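Local coordinates for acylneuraminate lyase (Mycoplasma synoviae, PDB 4N4P), which is a lyase by name, belongs to the dihydrodipicolinate synthetase family and folds as a TIM barrel, eight parallel strands ringed by helices, at residues Phe35-Gln40 with Tyr212-Lys217; Lys8-Met14 with Val42-Ile47; Ser129-Asp133 with Glu159-Val163. All blocks are in the same frame, centred on the assembly; numbering follows the deposited sequence.

Interaction 1: residues Phe35-Gln40 with Tyr212-Lys217; sequences FLVEKQ and YNVNAK
Helical segments 35-39 and 212-217 lie side by side, their axes almost parallel, 7° apart, with a closest approach of 9.8 Å. In register, the CA of Leu36 stands 6.7 Å from the CA of Asn213, and the CA of Gln40 lies 5.6 Å from that of Ala216. A wider pi-type turn marks the first segment: Phe35 O accepts from both Lys39 N and Gln40 N, each at 2.9 Å. Polar contact centres on Gln40, whose m,m side chain (chi1 -59°, chi2 -65°) reaches the other backbone, so that Ala216 N donates to Gln40 OE1 at 3.1 Å. Two waters extend this link. One donates to Gln40 OE1 (2.7 Å) and accepts from Lys217 N (2.8 Å); the other accepts from Gln40 NE2 (3.0 Å) and donates to Val214 O (2.6 Å). Packing gathers round Asn213 O, met by Gln40 CG at 3.3 Å, by Leu36 CD2 at 3.5 Å and by the ring edge of Phe35 (chi1 t) through CE2 at 3.5 Å. Phe35 CE2 also lies 4.5 Å from Val214 CG1. Leu36 and Asn213 both rest on Pro12 of strand 9-12. Such parallel packing of the helices that follow the first and last strands belongs to the closure of a TIM barrel.

Interaction 2: residues Lys8-Met14 with Val42-Ile47; sequences KGLFPAM and VDGIYI
The shortest polar links between the segments of strands 9-12 and 44-47 are one side-chain and two backbone hydrogen bonds: Leu10 N to Asp43 OD2 (2.8 Å), with Asp43 at chi1 -58°, Met14 N to Tyr46 O (2.8 Å) and Tyr46 N to Pro12 O (2.9 Å). Leu10 O accepts from both Asp43 N (3.0 Å) and Gly44 N (3.2 Å). The parallel strands approach to 4.5 Å and cross at -33°; the single beta bridge pairs Ala13 with Tyr46, CA to CA 4.7 Å. Pro12 has no amide proton to offer, and its CD sits 3.1 Å from Gly44 O, to which Phe11 CA also makes a CA-H...O contact of 3.3 Å. A water donates to Met14 O (3.0 Å) and Tyr46 O (2.9 Å). Phe11 (chi1 m) lays its ring face on Gly44, the CA of Gly44 being 3.7 Å from the ring centroid; a beta carbon there would collide with the ring. Beyond this, Pro12 CD meets Val42 CG1 (3.4 Å), and Met14, extended at chi1 and chi2 (t,t), brings its CB to Ile45 CG2 (3.7 Å). Phe11 and Tyr46 touch strand 78-82, and the Tyr46 hydroxyl bonds to Tyr139 and Ser107. Leu10 packs against helix 212-227, Met14 against helix 26-39 and Pro12 against both, while strand 206-209 pairs with the other edge of strand 9-12.

Interaction 3: residues Ser129-Asp133 with Glu159-Val163; sequences SKAAD and EIKNV
The end of helix 118-131 meets the turn before strand 163-168 chiefly through Ser129, Asn162 and Lys161, which carry most of the buried surface. Ser129 lies near the C-terminal end of its helix; segment 159-163 has no regular helix and is shaped by a type II beta turn from Ile160 to Val163, closed by Val163 N to Ile160 O at 3.0 Å. Lys161 (phi/psi -46/131°) and Asn162 (77/-8°) occupy the turn's central positions, the second with the positive phi that this turn type requires. The CA atoms of Ser129 and Lys161 are 6.0 Å apart. Ser129 presses its CB against the central peptide of the turn, 3.2 Å from Lys161 O, and lies 3.9 Å from Ile160 CG2. Its hydroxyl, at chi1 p, bonds back to the carbonyl of Glu126 one turn earlier in its own helix. Asn162, chi1 m, points its amide at the chain leaving the helix: ND2 makes weak hydrogen bonds to Ser129 O (3.2 Å) and Asp133 OD1 (3.4 Å). The backbone of Asn162 also bonds with Met136, beside which Val163 packs. Lys161 is extended through chi1, chi2 and chi3 (all t) and turns at chi4 (-79°), bringing NZ to 2.8 Å from Asp133 OD1 in a salt bridge. One carboxylate oxygen thus serves both a charged and a neutral donor. The chemistry implies a mainly polar, partly buried junction between the end of a helix and a turn, with two weak amide bonds, little apolar contact and the short ion pair of Asp133 and Lys161 on its exposed side.

How the interactions relate
From the N terminus, the chain lays down strand 9-12, passes through helix 26-39 and returns in strand 44-47, where interaction 2 closes the first beta-alpha-beta unit. Interaction 1 opens within that circuit, at 35-40, and closes only at 212-217, so the two cross. They also touch, with Leu36 O 3.1 Å from Val42 N in a probable hydrogen bond. Interaction 3, at 129-133 and 159-163, follows interaction 2 in series and is nested in the long loop of interaction 1, their centres about 31 Å apart across the barrel. Interaction 2 joins the first two strands, interaction 1 ties the helix between them to the helix after the last strand, and interaction 3 joins the entrances to strands 136-139 and 163-168.

Interaction 1: residues Phe35-Gln40 with Tyr212-Lys217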
# COMPACT_ATOMS: atom_id res chain seq x y z
N PHE A 35 -40.37 4.18 -5.33
CA PHE A 35 -39.78 3.18 -6.21
C PHE A 35 -39.08 2.09 -5.37
O PHE A 35 -39.29 0.89 -5.58
CB PHE A 35 -38.78 3.87 -7.17
CG PHE A 35 -38.03 2.92 -8.06
CD1 PHE A 35 -38.67 2.29 -9.12
CD2 PHE A 35 -36.66 2.70 -7.85
CE1 PHE A 35 -37.95 1.43 -9.97
CE2 PHE A 35 -35.95 1.86 -8.68
CZ PHE A 35 -36.59 1.23 -9.75
N LEU A 36 -38.33 2.52 -4.37
CA LEU A 36 -37.59 1.58 -3.51
C LEU A 36 -38.54 0.69 -2.71
O LEU A 36 -38.37 -0.53 -2.63
CB LEU A 36 -36.64 2.33 -2.58
CG LEU A 36 -35.53 3.11 -3.32
CD1 LEU A 36 -34.61 3.84 -2.34
CD2 LEU A 36 -34.74 2.12 -4.20
N VAL A 37 -39.55 1.31 -2.11
CA VAL A 37 -40.52 0.57 -1.31
C VAL A 37 -41.39 -0.32 -2.18
O VAL A 37 -41.58 -1.49 -1.88
CB VAL A 37 -41.41 1.54 -0.49
CG1 VAL A 37 -42.55 0.77 0.27
CG2 VAL A 37 -40.55 2.38 0.50
N GLU A 38 -41.93 0.24 -3.27
CA GLU A 38 -43.02 -0.45 -3.99
C GLU A 38 -42.56 -1.34 -5.12
O GLU A 38 -43.19 -2.36 -5.40
CB GLU A 38 -44.03 0.58 -4.51
CG GLU A 38 -44.63 1.44 -3.41
CD GLU A 38 -45.25 2.75 -3.92
OE1 GLU A 38 -45.54 2.87 -5.13
OE2 GLU A 38 -45.43 3.67 -3.10
N LYS A 39 -41.46 -0.95 -5.79
CA LYS A 39 -40.98 -1.69 -6.94
C LYS A 39 -39.76 -2.53 -6.60
O LYS A 39 -39.68 -3.69 -7.01
CB LYS A 39 -40.62 -0.75 -8.12
CG LYS A 39 -41.84 -0.02 -8.71
CD LYS A 39 -42.83 -1.02 -9.32
CE LYS A 39 -43.95 -0.27 -10.04
NZ LYS A 39 -44.90 0.26 -9.04
N GLN A 40 -38.80 -1.94 -5.90
CA GLN A 40 -37.67 -2.76 -5.44
C GLN A 40 -38.05 -3.65 -4.25
O GLN A 40 -37.38 -4.65 -3.97
CB GLN A 40 -36.46 -1.89 -5.12
CG GLN A 40 -35.99 -1.10 -6.35
CD GLN A 40 -35.48 -2.00 -7.43
OE1 GLN A 40 -34.64 -2.88 -7.17
NE2 GLN A 40 -35.99 -1.83 -8.64
N TYR A 212 -28.34 -1.98 -4.55
CA TYR A 212 -29.69 -2.48 -4.28
C TYR A 212 -30.74 -1.46 -4.68
O TYR A 212 -31.93 -1.77 -4.67
CB TYR A 212 -29.88 -2.87 -2.80
CG TYR A 212 -28.74 -3.70 -2.25
CD1 TYR A 212 -28.27 -4.83 -2.96
CD2 TYR A 212 -28.11 -3.36 -1.05
CE1 TYR A 212 -27.19 -5.61 -2.47
CE2 TYR A 212 -27.03 -4.13 -0.55
CZ TYR A 212 -26.57 -5.24 -1.28
OH TYR A 212 -25.52 -5.98 -0.80
N ASN A 213 -30.31 -0.24 -5.02
CA ASN A 213 -31.24 0.77 -5.54
C ASN A 213 -32.03 0.26 -6.75
O ASN A 213 -33.19 0.63 -6.93
CB ASN A 213 -30.52 2.08 -5.95
CG ASN A 213 -30.23 3.00 -4.76
OD1 ASN A 213 -29.07 3.12 -4.29
ND2 ASN A 213 -31.25 3.71 -4.32
N VAL A 214 -31.40 -0.55 -7.61
CA VAL A 214 -32.07 -0.97 -8.84
C VAL A 214 -32.04 -2.49 -9.06
O VAL A 214 -32.67 -3.00 -9.99
CB VAL A 214 -31.52 -0.20 -10.10
CG1 VAL A 214 -31.70 1.31 -9.92
CG2 VAL A 214 -30.03 -0.56 -10.36
N ASN A 215 -31.33 -3.21 -8.20
CA ASN A 215 -31.28 -4.66 -8.31
C ASN A 215 -31.52 -5.40 -7.01
O ASN A 215 -30.85 -6.41 -6.72
CB ASN A 215 -29.99 -5.15 -8.98
CG ASN A 215 -30.14 -6.53 -9.57
OD1 ASN A 215 -31.26 -7.09 -9.58
ND2 ASN A 215 -29.04 -7.09 -10.09
N ALA A 216 -32.50 -4.92 -6.24
CA ALA A 216 -32.91 -5.64 -5.03
C ALA A 216 -33.35 -7.06 -5.38
O ALA A 216 -33.12 -7.97 -4.60
CB ALA A 216 -34.06 -4.89 -4.29
N LYS A 217 -33.96 -7.25 -6.56
CA LYS A 217 -34.40 -8.59 -6.95
C LYS A 217 -33.21 -9.57 -7.02
O LYS A 217 -33.29 -10.71 -6.50
CB LYS A 217 -35.14 -8.57 -8.29
CG LYS A 217 -35.69 -9.93 -8.71
CD LYS A 217 -36.66 -9.80 -9.88
CE LYS A 217 -35.95 -9.92 -11.19
NZ LYS A 217 -36.95 -10.17 -12.28
O HOH W 1 -35.10 -5.30 -8.22
O HOH W 2 -34.99 -3.14 -11.15

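Interaction 2: residues Lys8-Met14 with Val42-Ile47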
# COMPACT_ATOMS: atom_id res chain seq x y z
N LYS A 8 -33.06 -6.45 9.25
CA LYS A 8 -32.78 -7.57 8.34
C LYS A 8 -33.12 -7.20 6.92
O LYS A 8 -34.12 -6.52 6.67
CB LYS A 8 -33.57 -8.79 8.76
CG LYS A 8 -33.04 -9.36 10.08
CD LYS A 8 -33.87 -10.50 10.66
CE LYS A 8 -33.15 -11.05 11.88
NZ LYS A 8 -33.78 -12.35 12.31
N GLY A 9 -32.30 -7.67 5.98
CA GLY A 9 -32.64 -7.59 4.58
C GLY A 9 -31.87 -6.51 3.83
O GLY A 9 -30.72 -6.18 4.18
N LEU A 10 -32.52 -5.95 2.81
CA LEU A 10 -31.83 -5.02 1.92
C LEU A 10 -32.18 -3.56 2.18
O LEU A 10 -33.36 -3.19 2.22
CB LEU A 10 -32.15 -5.33 0.46
CG LEU A 10 -31.71 -6.70 -0.03
CD1 LEU A 10 -32.16 -6.83 -1.51
CD2 LEU A 10 -30.18 -6.86 0.09
N PHE A 11 -31.13 -2.76 2.32
CA PHE A 11 -31.22 -1.31 2.51
C PHE A 11 -30.43 -0.60 1.40
O PHE A 11 -29.24 -0.36 1.58
CB PHE A 11 -30.59 -0.93 3.85
CG PHE A 11 -31.41 -1.32 5.05
CD1 PHE A 11 -31.66 -2.65 5.34
CD2 PHE A 11 -31.94 -0.34 5.87
CE1 PHE A 11 -32.44 -3.02 6.44
CE2 PHE A 11 -32.70 -0.68 7.01
CZ PHE A 11 -32.97 -2.01 7.28
N PRO A 12 -31.08 -0.23 0.29
CA PRO A 12 -30.38 0.60 -0.70
C PRO A 12 -29.86 1.88 -0.05
O PRO A 12 -30.54 2.51 0.80
CB PRO A 12 -31.48 0.95 -1.72
CG PRO A 12 -32.80 0.72 -0.95
CD PRO A 12 -32.49 -0.45 -0.08
N ALA A 13 -28.64 2.25 -0.42
CA ALA A 13 -28.09 3.55 -0.07
C ALA A 13 -28.65 4.55 -1.08
O ALA A 13 -28.16 4.68 -2.21
CB ALA A 13 -26.57 3.52 -0.10
N MET A 14 -29.72 5.22 -0.68
CA MET A 14 -30.56 5.99 -1.59
C MET A 14 -29.80 7.11 -2.27
O MET A 14 -29.07 7.82 -1.62
CB MET A 14 -31.72 6.62 -0.81
CG MET A 14 -32.84 7.07 -1.75
SD MET A 14 -34.11 7.94 -0.83
CE MET A 14 -33.40 9.56 -0.68
N VAL A 42 -37.81 -3.14 -0.99
CA VAL A 42 -36.70 -3.21 -0.05
C VAL A 42 -37.21 -3.32 1.39
O VAL A 42 -38.38 -3.02 1.70
CB VAL A 42 -35.76 -1.96 -0.18
CG1 VAL A 42 -35.21 -1.88 -1.60
CG2 VAL A 42 -36.53 -0.66 0.15
N ASP A 43 -36.31 -3.72 2.28
CA ASP A 43 -36.64 -3.83 3.69
C ASP A 43 -36.42 -2.53 4.44
O ASP A 43 -37.00 -2.30 5.51
CB ASP A 43 -35.82 -4.97 4.29
CG ASP A 43 -36.07 -6.26 3.57
OD1 ASP A 43 -37.15 -6.83 3.82
OD2 ASP A 43 -35.22 -6.69 2.73
N GLY A 44 -35.57 -1.67 3.88
CA GLY A 44 -35.28 -0.41 4.51
C GLY A 44 -34.56 0.49 3.54
O GLY A 44 -34.18 0.06 2.43
N ILE A 45 -34.33 1.75 3.95
CA ILE A 45 -33.60 2.71 3.11
C ILE A 45 -32.56 3.40 3.96
O ILE A 45 -32.84 3.78 5.11
CB ILE A 45 -34.56 3.78 2.50
CG1 ILE A 45 -35.66 3.11 1.70
CG2 ILE A 45 -33.78 4.73 1.55
CD1 ILE A 45 -36.84 4.04 1.35
N TYR A 46 -31.36 3.56 3.40
CA TYR A 46 -30.25 4.21 4.06
C TYR A 46 -30.02 5.52 3.32
O TYR A 46 -29.66 5.50 2.14
CB TYR A 46 -29.00 3.33 3.95
CG TYR A 46 -27.75 3.87 4.61
CD1 TYR A 46 -27.58 3.77 5.98
CD2 TYR A 46 -26.71 4.44 3.85
CE1 TYR A 46 -26.42 4.23 6.60
CE2 TYR A 46 -25.55 4.91 4.46
CZ TYR A 46 -25.42 4.81 5.84
OH TYR A 46 -24.30 5.25 6.51
N ILE A 47 -30.26 6.65 3.98
CA ILE A 47 -30.26 7.93 3.29
C ILE A 47 -29.06 8.78 3.62
O ILE A 47 -28.41 8.61 4.65
CB ILE A 47 -31.56 8.73 3.50
CG1 ILE A 47 -31.62 9.27 4.94
CG2 ILE A 47 -32.76 7.86 3.10
CD1 ILE A 47 -32.58 10.47 5.12
O HOH W 3 -27.63 7.17 0.88

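Interaction 3: residues Ser129-Asp133 with Glu159-Val163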
# COMPACT_ATOMS: atom_id res chain seq x y z
N SER A 129 -23.56 11.11 20.29
CA SER A 129 -24.43 10.29 21.16
C SER A 129 -25.22 11.10 22.18
O SER A 129 -26.33 10.74 22.53
CB SER A 129 -23.58 9.26 21.90
OG SER A 129 -22.84 9.87 22.94
N LYS A 130 -24.64 12.19 22.66
CA LYS A 130 -25.33 13.03 23.65
C LYS A 130 -26.52 13.78 23.07
O LYS A 130 -27.40 14.22 23.82
CB LYS A 130 -24.35 14.02 24.27
CG LYS A 130 -23.73 13.58 25.57
CD LYS A 130 -22.51 12.73 25.38
CE LYS A 130 -21.53 12.93 26.54
NZ LYS A 130 -20.35 12.02 26.36
N ALA A 131 -26.56 13.92 21.74
CA ALA A 131 -27.56 14.77 21.09
C ALA A 131 -28.99 14.24 21.14
O ALA A 131 -29.95 15.01 21.21
CB ALA A 131 -27.16 15.04 19.62
N ALA A 132 -29.15 12.92 21.05
CA ALA A 132 -30.47 12.31 20.95
C ALA A 132 -30.36 10.83 21.24
O ALA A 132 -29.32 10.21 20.99
CB ALA A 132 -31.07 12.50 19.55
N ASP A 133 -31.44 10.29 21.78
CA ASP A 133 -31.54 8.88 22.07
C ASP A 133 -32.13 8.16 20.87
O ASP A 133 -33.35 8.03 20.70
CB ASP A 133 -32.34 8.66 23.35
CG ASP A 133 -31.57 9.10 24.60
OD1 ASP A 133 -30.32 9.25 24.55
OD2 ASP A 133 -32.23 9.30 25.65
N GLU A 159 -18.97 0.58 22.19
CA GLU A 159 -19.51 0.68 23.55
C GLU A 159 -20.08 2.04 23.88
O GLU A 159 -20.75 2.21 24.90
CB GLU A 159 -18.42 0.36 24.55
CG GLU A 159 -18.32 -1.10 24.86
CD GLU A 159 -17.04 -1.43 25.59
OE1 GLU A 159 -16.49 -0.54 26.30
OE2 GLU A 159 -16.58 -2.58 25.44
N ILE A 160 -19.84 3.01 23.01
CA ILE A 160 -20.37 4.37 23.21
C ILE A 160 -21.89 4.37 23.36
O ILE A 160 -22.60 3.58 22.71
CB ILE A 160 -19.86 5.31 22.07
CG1 ILE A 160 -18.36 5.55 22.24
CG2 ILE A 160 -20.65 6.62 22.01
CD1 ILE A 160 -17.62 6.14 21.00
N LYS A 161 -22.41 5.21 24.27
CA LYS A 161 -23.84 5.30 24.50
C LYS A 161 -24.63 5.39 23.18
O LYS A 161 -24.28 6.16 22.28
CB LYS A 161 -24.15 6.51 25.40
CG LYS A 161 -25.63 6.65 25.74
CD LYS A 161 -25.89 7.92 26.58
CE LYS A 161 -27.27 7.89 27.20
NZ LYS A 161 -28.34 8.26 26.23
N ASN A 162 -25.66 4.54 23.07
CA ASN A 162 -26.58 4.51 21.91
C ASN A 162 -26.03 3.82 20.67
O ASN A 162 -26.78 3.62 19.71
CB ASN A 162 -27.12 5.90 21.51
CG ASN A 162 -27.95 6.56 22.60
OD1 ASN A 162 -28.76 5.91 23.27
ND2 ASN A 162 -27.76 7.87 22.77
N VAL A 163 -24.75 3.46 20.68
CA VAL A 163 -24.19 2.72 19.54
C VAL A 163 -24.68 1.27 19.58
O VAL A 163 -24.44 0.55 20.58
CB VAL A 163 -22.65 2.76 19.47
CG1 VAL A 163 -22.14 1.86 18.35
CG2 VAL A 163 -22.15 4.22 19.24